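Side-chain contact in replicative DNA helicase (Helicobacter pylori, PDB 3GXV), which probably unwinds duplex DNA at the replication fork as a hexameric ATPase and interacts with primase: residues 25-30 with 92-97. Residues are numbered along the deposited sequence; the frame is centred on the assembly and turned at random.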
loop_
_atom_site.group_PDB
_atom_site.type_symbol
_atom_site.label_atom_id
_atom_site.label_comp_id
_atom_site.label_asym_id
_atom_site.label_seq_id
_atom_site.Cartn_x
_atom_site.Cartn_y
_atom_site.Cartn_z
ATOM N N ASN B 25 -6.190 -0.658 0.406
ATOM C CA ASN B 25 -5.628 -0.929 1.733
ATOM C C ASN B 25 -6.527 -0.491 2.895
ATOM O O ASN B 25 -6.360 -0.949 4.026
ATOM C CB ASN B 25 -4.246 -0.271 1.849
ATOM C CG ASN B 25 -3.250 -0.840 0.852
ATOM O OD1 ASN B 25 -3.634 -1.329 -0.207
ATOM N ND2 ASN B 25 -1.967 -0.773 1.182
ATOM N N HIS B 26 -7.493 0.379 2.615
ATOM C CA HIS B 26 -8.389 0.850 3.663
ATOM C C HIS B 26 -9.432 -0.208 4.016
ATOM O O HIS B 26 -9.960 -0.222 5.128
ATOM C CB HIS B 26 -9.082 2.153 3.235
ATOM C CG HIS B 26 -10.304 1.950 2.384
ATOM N ND1 HIS B 26 -11.506 1.511 2.896
ATOM C CD2 HIS B 26 -10.511 2.155 1.062
ATOM C CE1 HIS B 26 -12.402 1.458 1.929
ATOM N NE2 HIS B 26 -11.823 1.844 0.804
ATOM N N LYS B 27 -9.715 -1.102 3.073
ATOM C CA LYS B 27 -10.703 -2.152 3.291
ATOM C C LYS B 27 -10.271 -3.137 4.357
ATOM O O LYS B 27 -11.066 -3.986 4.784
ATOM C CB LYS B 27 -10.977 -2.920 1.996
ATOM C CG LYS B 27 -11.979 -2.267 1.038
ATOM C CD LYS B 27 -12.099 -3.084 -0.242
ATOM C CE LYS B 27 -13.147 -2.525 -1.199
ATOM N NZ LYS B 27 -14.534 -2.834 -0.764
ATOM N N ILE B 28 -9.025 -3.020 4.802
ATOM C CA ILE B 28 -8.498 -3.947 5.795
ATOM C C ILE B 28 -9.119 -3.731 7.167
ATOM O O ILE B 28 -9.176 -4.645 7.986
ATOM C CB ILE B 28 -6.944 -3.856 5.884
ATOM C CG1 ILE B 28 -6.390 -5.101 6.582
ATOM C CG2 ILE B 28 -6.524 -2.607 6.649
ATOM C CD1 ILE B 28 -4.867 -5.170 6.601
ATOM N N GLU B 29 -9.602 -2.519 7.409
ATOM C CA GLU B 29 -10.223 -2.189 8.690
ATOM C C GLU B 29 -11.571 -2.896 8.794
ATOM O O GLU B 29 -11.907 -3.490 9.823
ATOM C CB GLU B 29 -10.405 -0.673 8.790
ATOM C CG GLU B 29 -9.110 0.083 8.525
ATOM C CD GLU B 29 -9.323 1.539 8.164
ATOM O OE1 GLU B 29 -8.333 2.202 7.787
ATOM O OE2 GLU B 29 -10.476 2.017 8.256
ATOM N N GLU B 30 -12.329 -2.839 7.706
ATOM C CA GLU B 30 -13.637 -3.461 7.657
ATOM C C GLU B 30 -13.511 -4.984 7.769
ATOM O O GLU B 30 -14.180 -5.615 8.591
ATOM C CB GLU B 30 -14.337 -3.065 6.355
ATOM C CG GLU B 30 -14.555 -1.550 6.199
ATOM C CD GLU B 30 -13.433 -0.839 5.448
ATOM O OE1 GLU B 30 -13.280 -1.087 4.234
ATOM O OE2 GLU B 30 -12.708 -0.029 6.065
ATOM N N ASP B 92 -15.858 -6.370 -6.471
ATOM C CA ASP B 92 -16.423 -5.147 -5.949
ATOM C C ASP B 92 -17.260 -5.666 -4.792
ATOM O O ASP B 92 -17.991 -6.637 -4.964
ATOM C CB ASP B 92 -17.315 -4.479 -6.999
ATOM C CG ASP B 92 -16.624 -3.345 -7.763
ATOM O OD1 ASP B 92 -17.328 -2.646 -8.517
ATOM O OD2 ASP B 92 -15.412 -3.130 -7.633
ATOM N N ASN B 93 -17.133 -5.059 -3.620
ATOM C CA ASN B 93 -17.894 -5.528 -2.468
ATOM C C ASN B 93 -17.576 -6.976 -2.123
ATOM O O ASN B 93 -18.198 -7.905 -2.645
ATOM C CB ASN B 93 -19.406 -5.384 -2.701
ATOM C CG ASN B 93 -20.217 -5.731 -1.466
ATOM O OD1 ASN B 93 -19.790 -5.466 -0.346
ATOM N ND2 ASN B 93 -21.396 -6.312 -1.662
ATOM N N ILE B 94 -16.589 -7.143 -1.243
ATOM C CA ILE B 94 -16.155 -8.457 -0.782
ATOM C C ILE B 94 -16.817 -8.804 0.548
ATOM O O ILE B 94 -16.347 -9.677 1.278
ATOM C CB ILE B 94 -14.617 -8.508 -0.590
ATOM C CG1 ILE B 94 -14.104 -7.174 -0.040
ATOM C CG2 ILE B 94 -13.939 -8.862 -1.896
ATOM C CD1 ILE B 94 -14.579 -6.855 1.359
ATOM N N GLU B 95 -17.906 -8.110 0.856
ATOM C CA GLU B 95 -18.641 -8.324 2.100
ATOM C C GLU B 95 -19.073 -9.774 2.301
ATOM O O GLU B 95 -18.572 -10.459 3.188
ATOM C CB GLU B 95 -19.876 -7.418 2.146
ATOM C CG GLU B 95 -20.751 -7.622 3.374
ATOM C CD GLU B 95 -22.058 -6.861 3.294
ATOM O OE1 GLU B 95 -22.901 -7.024 4.203
ATOM O OE2 GLU B 95 -22.244 -6.096 2.324
ATOM N N ALA B 96 -20.008 -10.242 1.482
ATOM C CA ALA B 96 -20.496 -11.615 1.611
ATOM C C ALA B 96 -19.344 -12.597 1.798
ATOM O O ALA B 96 -19.398 -13.463 2.678
ATOM C CB ALA B 96 -21.305 -11.996 0.397
ATOM N N TYR B 97 -18.317 -12.455 0.962
ATOM C CA TYR B 97 -17.132 -13.297 1.012
ATOM C C TYR B 97 -16.539 -13.315 2.431
ATOM O O TYR B 97 -16.289 -14.377 3.003
ATOM C CB TYR B 97 -16.083 -12.769 0.026
ATOM C CG TYR B 97 -16.232 -13.213 -1.416
ATOM C CD1 TYR B 97 -17.434 -13.727 -1.906
ATOM C CD2 TYR B 97 -15.148 -13.137 -2.290
ATOM C CE1 TYR B 97 -17.543 -14.166 -3.233
ATOM C CE2 TYR B 97 -15.244 -13.566 -3.610
ATOM C CZ TYR B 97 -16.438 -14.083 -4.074
ATOM O OH TYR B 97 -16.504 -14.532 -5.368
#
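Lys-27 and Ile-94 bring together the short helix 27-32 and the N-cap of the long helix 95-119, within the all-helical N-terminal domain of a DnaB-type helicase. The touch is loose: the nearest CA atoms, of Lys-27 and Ile-94, are 9.3 Å apart, and the two segments bury 94 Å² in all, most of it on these two residues.

The ammonium end of Lys-27 loosely approaches an aliphatic carbon, NZ lying 4.4 Å from Ile-94 CG1. Straight middle torsions (chi2 and chi3 both 177°) extend the chain, and chi4, -76°, bends NZ off that line. NZ also comes within 4.5 Å of Asn-93 N, without a bond between the nitrogens. Ile-94 is itself buried, and its CB faces the lysine.

The polar part is directed mainly between chains. Lys-27 NZ is held in a salt bridge by Glu-119 OE2 of the second subunit, and His-26 NE2 is hydrogen-bonded to that residue's OE1. Within the chain, NZ stays 6.9 Å from Asp-92 OD2, too far for a salt bridge.

Beside the helix start, Asn-93 OD1 accepts a weak bond from Glu-95 N at 3.5 Å, while Lys-27 CG sits over one face of the His-26 ring, 3.8 Å above its plane and displaced toward the rim.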